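Local coordinates for protein RNA-directed RNA polymerase (Infectious pancreatic necrosis virus, PDB 3ZED) that probably copies the viral RNA genome as an RNA-dependent RNA polymerase and is probably found both free and covalently attached to the genomic RNA, at residues B[519-531]-B[551-563]. Numbering follows the deposited sequence.
Sequences RELKNLRETIVEA and RPGKAVELDLLGW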
# COMPACT_ATOMS: atom_id res chain seq x y z
N ARG B 519 -11.18 -10.54 -14.29
CA ARG B 519 -11.37 -10.17 -15.69
C ARG B 519 -10.75 -11.19 -16.60
O ARG B 519 -9.66 -11.69 -16.34
CB ARG B 519 -10.75 -8.79 -15.95
CG ARG B 519 -11.15 -8.16 -17.26
CD ARG B 519 -10.97 -6.66 -17.22
NE ARG B 519 -11.81 -6.02 -16.21
CZ ARG B 519 -12.31 -4.81 -16.34
NH1 ARG B 519 -12.07 -4.10 -17.43
NH2 ARG B 519 -13.05 -4.28 -15.38
N GLU B 520 -11.44 -11.47 -17.69
CA GLU B 520 -11.00 -12.35 -18.74
C GLU B 520 -11.23 -11.60 -20.05
O GLU B 520 -12.37 -11.25 -20.39
CB GLU B 520 -11.75 -13.69 -18.68
CG GLU B 520 -11.34 -14.66 -19.78
CD GLU B 520 -12.18 -15.91 -19.91
OE1 GLU B 520 -13.42 -15.83 -19.73
OE2 GLU B 520 -11.60 -16.98 -20.23
N LEU B 521 -10.15 -11.30 -20.74
CA LEU B 521 -10.19 -10.58 -22.01
C LEU B 521 -9.81 -11.57 -23.10
O LEU B 521 -8.62 -11.82 -23.33
CB LEU B 521 -9.25 -9.34 -21.94
CG LEU B 521 -9.29 -8.35 -23.06
CD1 LEU B 521 -10.69 -7.81 -23.25
CD2 LEU B 521 -8.34 -7.18 -22.77
N LYS B 522 -10.82 -12.21 -23.69
CA LYS B 522 -10.67 -13.24 -24.73
C LYS B 522 -10.30 -12.63 -26.08
O LYS B 522 -10.58 -11.45 -26.34
CB LYS B 522 -11.97 -14.05 -24.86
CG LYS B 522 -12.13 -15.11 -23.79
CD LYS B 522 -13.46 -15.85 -23.92
CE LYS B 522 -13.52 -17.06 -23.02
NZ LYS B 522 -14.91 -17.53 -22.79
N ASN B 523 -9.69 -13.47 -26.96
CA ASN B 523 -9.26 -13.12 -28.33
C ASN B 523 -8.45 -11.83 -28.28
O ASN B 523 -8.83 -10.82 -28.88
CB ASN B 523 -10.49 -13.01 -29.29
CG ASN B 523 -11.44 -14.19 -29.24
OD1 ASN B 523 -11.08 -15.32 -29.55
ND2 ASN B 523 -12.68 -13.94 -28.86
N LEU B 524 -7.38 -11.85 -27.48
CA LEU B 524 -6.51 -10.70 -27.21
C LEU B 524 -5.85 -10.17 -28.47
O LEU B 524 -5.91 -8.97 -28.68
CB LEU B 524 -5.47 -11.03 -26.12
CG LEU B 524 -4.61 -9.86 -25.60
CD1 LEU B 524 -5.47 -8.67 -25.14
CD2 LEU B 524 -3.65 -10.34 -24.50
N ARG B 525 -5.23 -11.03 -29.31
CA ARG B 525 -4.60 -10.64 -30.58
C ARG B 525 -5.54 -9.81 -31.45
O ARG B 525 -5.15 -8.76 -31.96
CB ARG B 525 -4.19 -11.88 -31.38
CG ARG B 525 -2.77 -12.37 -31.18
CD ARG B 525 -2.53 -13.66 -31.96
NE ARG B 525 -1.35 -14.36 -31.46
CZ ARG B 525 -1.39 -15.38 -30.62
NH1 ARG B 525 -2.55 -15.86 -30.20
NH2 ARG B 525 -0.26 -15.94 -30.19
N GLU B 526 -6.76 -10.32 -31.64
CA GLU B 526 -7.84 -9.77 -32.45
C GLU B 526 -8.30 -8.44 -31.87
O GLU B 526 -8.42 -7.49 -32.63
CB GLU B 526 -9.03 -10.77 -32.56
CG GLU B 526 -8.70 -12.15 -33.12
CD GLU B 526 -8.03 -13.18 -32.21
OE1 GLU B 526 -7.71 -12.84 -31.05
OE2 GLU B 526 -7.75 -14.30 -32.69
N THR B 527 -8.52 -8.35 -30.53
CA THR B 527 -8.92 -7.14 -29.79
C THR B 527 -7.91 -6.00 -29.99
O THR B 527 -8.34 -4.87 -30.18
CB THR B 527 -9.09 -7.45 -28.27
OG1 THR B 527 -9.98 -8.55 -28.13
CG2 THR B 527 -9.63 -6.25 -27.44
N ILE B 528 -6.57 -6.30 -29.95
CA ILE B 528 -5.50 -5.30 -30.16
C ILE B 528 -5.57 -4.80 -31.62
O ILE B 528 -5.50 -3.59 -31.85
CB ILE B 528 -4.10 -5.85 -29.76
CG1 ILE B 528 -4.09 -6.17 -28.24
CG2 ILE B 528 -2.98 -4.85 -30.10
CD1 ILE B 528 -2.94 -6.99 -27.76
N VAL B 529 -5.77 -5.72 -32.59
CA VAL B 529 -5.89 -5.38 -34.02
C VAL B 529 -7.13 -4.47 -34.21
O VAL B 529 -7.04 -3.45 -34.91
CB VAL B 529 -5.95 -6.66 -34.91
CG1 VAL B 529 -6.36 -6.34 -36.35
CG2 VAL B 529 -4.62 -7.41 -34.89
N GLU B 530 -8.25 -4.81 -33.56
CA GLU B 530 -9.50 -4.04 -33.59
C GLU B 530 -9.29 -2.64 -33.00
O GLU B 530 -9.75 -1.67 -33.59
CB GLU B 530 -10.61 -4.79 -32.81
CG GLU B 530 -12.00 -4.22 -33.04
CD GLU B 530 -13.12 -4.73 -32.16
OE1 GLU B 530 -12.93 -5.75 -31.46
OE2 GLU B 530 -14.21 -4.11 -32.19
N ALA B 531 -8.57 -2.53 -31.86
CA ALA B 531 -8.25 -1.27 -31.18
C ALA B 531 -7.48 -0.33 -32.11
O ALA B 531 -7.79 0.86 -32.17
CB ALA B 531 -7.44 -1.54 -29.92
N ARG B 551 -17.21 8.80 -32.54
CA ARG B 551 -17.25 7.37 -32.26
C ARG B 551 -15.86 6.89 -31.76
O ARG B 551 -14.95 6.68 -32.57
CB ARG B 551 -17.71 6.59 -33.52
CG ARG B 551 -18.14 5.15 -33.27
CD ARG B 551 -18.47 4.45 -34.57
NE ARG B 551 -19.59 5.08 -35.29
CZ ARG B 551 -20.87 4.73 -35.15
NH1 ARG B 551 -21.21 3.75 -34.32
NH2 ARG B 551 -21.81 5.36 -35.85
N PRO B 552 -15.69 6.76 -30.42
CA PRO B 552 -14.41 6.25 -29.87
C PRO B 552 -14.04 4.87 -30.41
O PRO B 552 -14.91 4.05 -30.74
CB PRO B 552 -14.67 6.15 -28.36
CG PRO B 552 -15.86 6.97 -28.10
CD PRO B 552 -16.68 6.98 -29.35
N GLY B 553 -12.74 4.62 -30.48
CA GLY B 553 -12.21 3.33 -30.90
C GLY B 553 -12.34 2.30 -29.79
O GLY B 553 -12.60 2.66 -28.63
N LYS B 554 -12.17 1.02 -30.15
CA LYS B 554 -12.20 -0.10 -29.21
C LYS B 554 -11.05 0.03 -28.18
O LYS B 554 -9.91 0.24 -28.57
CB LYS B 554 -12.04 -1.41 -30.01
CG LYS B 554 -12.03 -2.70 -29.19
CD LYS B 554 -13.42 -3.09 -28.71
CE LYS B 554 -13.42 -4.43 -28.01
NZ LYS B 554 -14.58 -4.53 -27.08
N ALA B 555 -11.36 -0.06 -26.88
CA ALA B 555 -10.33 -0.06 -25.84
C ALA B 555 -9.86 -1.48 -25.57
O ALA B 555 -10.66 -2.43 -25.67
CB ALA B 555 -10.87 0.55 -24.55
N VAL B 556 -8.55 -1.63 -25.24
CA VAL B 556 -7.98 -2.89 -24.77
C VAL B 556 -8.18 -2.78 -23.26
O VAL B 556 -7.47 -2.02 -22.60
CB VAL B 556 -6.51 -3.14 -25.22
CG1 VAL B 556 -6.06 -4.55 -24.82
CG2 VAL B 556 -6.36 -2.96 -26.72
N GLU B 557 -9.23 -3.43 -22.73
CA GLU B 557 -9.65 -3.28 -21.33
C GLU B 557 -8.84 -4.17 -20.38
O GLU B 557 -9.37 -5.06 -19.73
CB GLU B 557 -11.16 -3.51 -21.19
CG GLU B 557 -11.99 -2.55 -22.03
CD GLU B 557 -13.43 -2.48 -21.57
OE1 GLU B 557 -13.73 -1.69 -20.64
OE2 GLU B 557 -14.25 -3.28 -22.09
N LEU B 558 -7.54 -3.87 -20.27
CA LEU B 558 -6.60 -4.61 -19.46
C LEU B 558 -6.90 -4.50 -17.98
O LEU B 558 -6.59 -5.43 -17.23
CB LEU B 558 -5.18 -4.10 -19.70
CG LEU B 558 -4.59 -4.19 -21.10
CD1 LEU B 558 -3.23 -3.50 -21.14
CD2 LEU B 558 -4.50 -5.66 -21.58
N ASP B 559 -7.48 -3.34 -17.56
CA ASP B 559 -7.69 -2.95 -16.17
C ASP B 559 -6.35 -3.09 -15.43
O ASP B 559 -6.27 -3.60 -14.32
CB ASP B 559 -8.84 -3.73 -15.49
CG ASP B 559 -9.24 -3.19 -14.12
OD1 ASP B 559 -9.05 -1.97 -13.88
OD2 ASP B 559 -9.68 -3.99 -13.27
N LEU B 560 -5.26 -2.66 -16.11
CA LEU B 560 -3.91 -2.71 -15.58
C LEU B 560 -3.79 -1.62 -14.54
O LEU B 560 -3.67 -0.46 -14.89
CB LEU B 560 -2.89 -2.54 -16.72
CG LEU B 560 -1.40 -2.66 -16.32
CD1 LEU B 560 -1.00 -4.12 -16.09
CD2 LEU B 560 -0.53 -2.06 -17.37
N LEU B 561 -3.94 -2.00 -13.26
CA LEU B 561 -3.92 -1.06 -12.13
C LEU B 561 -4.98 0.06 -12.36
O LEU B 561 -4.75 1.21 -12.01
CB LEU B 561 -2.51 -0.47 -11.86
CG LEU B 561 -1.34 -1.49 -11.77
CD1 LEU B 561 -0.04 -0.80 -11.44
CD2 LEU B 561 -1.63 -2.57 -10.74
N GLY B 562 -6.13 -0.33 -12.94
CA GLY B 562 -7.24 0.56 -13.22
C GLY B 562 -7.23 1.26 -14.56
O GLY B 562 -8.08 2.11 -14.81
N TRP B 563 -6.30 0.91 -15.45
CA TRP B 563 -6.20 1.56 -16.76
C TRP B 563 -6.46 0.62 -17.94
O TRP B 563 -6.04 -0.53 -17.94
CB TRP B 563 -4.79 2.18 -16.95
CG TRP B 563 -4.39 3.12 -15.86
CD1 TRP B 563 -3.62 2.83 -14.76
CD2 TRP B 563 -4.82 4.48 -15.70
NE1 TRP B 563 -3.51 3.94 -13.95
CE2 TRP B 563 -4.25 4.96 -14.49
CE3 TRP B 563 -5.60 5.36 -16.48
CZ2 TRP B 563 -4.44 6.28 -14.05
CZ3 TRP B 563 -5.78 6.66 -16.05
CH2 TRP B 563 -5.22 7.11 -14.84
O HOH W 1 -8.27 1.87 -29.69
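Val556 spreads its two methyls between the strand and the helix of segment 519-531. CG1, anti to the backbone N (chi1 -173°), meets Leu521 CD2 at 4.0 Å and the CD1 methyl of Leu524, whose side chain crosses that of Val556 at about a right angle. CG2 turns to the helix, touching Ala531 CB at 3.7 Å and Ile528 CG1 more loosely. Leu521 CD2 also reaches Leu558 CD2, and Met369 of helix 364-377 packs on both Ile528 and Leu558. Two antiparallel sheets of the polymerase meet here by their outermost strands: 515-521, which closes a four-stranded sheet, and 556-560, first of a three-stranded one. The axes of 519-521 and 556-560 come within 7.9 Å, their N-to-C directions 147° apart, too far for backbone pairing; the side chains of Arg519 and Leu521 span the distance, both reaching Glu557 O. Toward the helix end, Ala531 CA makes a CA-H...O contact with Lys554 O, and one water donates to both Ala531 O and Lys554 O. Lys554, bent at chi2 (76°), lays its methylenes against the Glu530 carboxylate, CD 3.7 Å from OE2, without a salt bridge. At the other edge, Asp559 CB sits 3.6 Å above one face of the Arg519 guanidinium, offset toward its rim, and Glu557 CB lies in plane at the edge. Arg519 NH2 is 4.0 Å from Asp559 OD2, a long salt bridge by charge alone, the oxygen lying well out of the guanidinium plane, whereas NH1 pairs with Glu579.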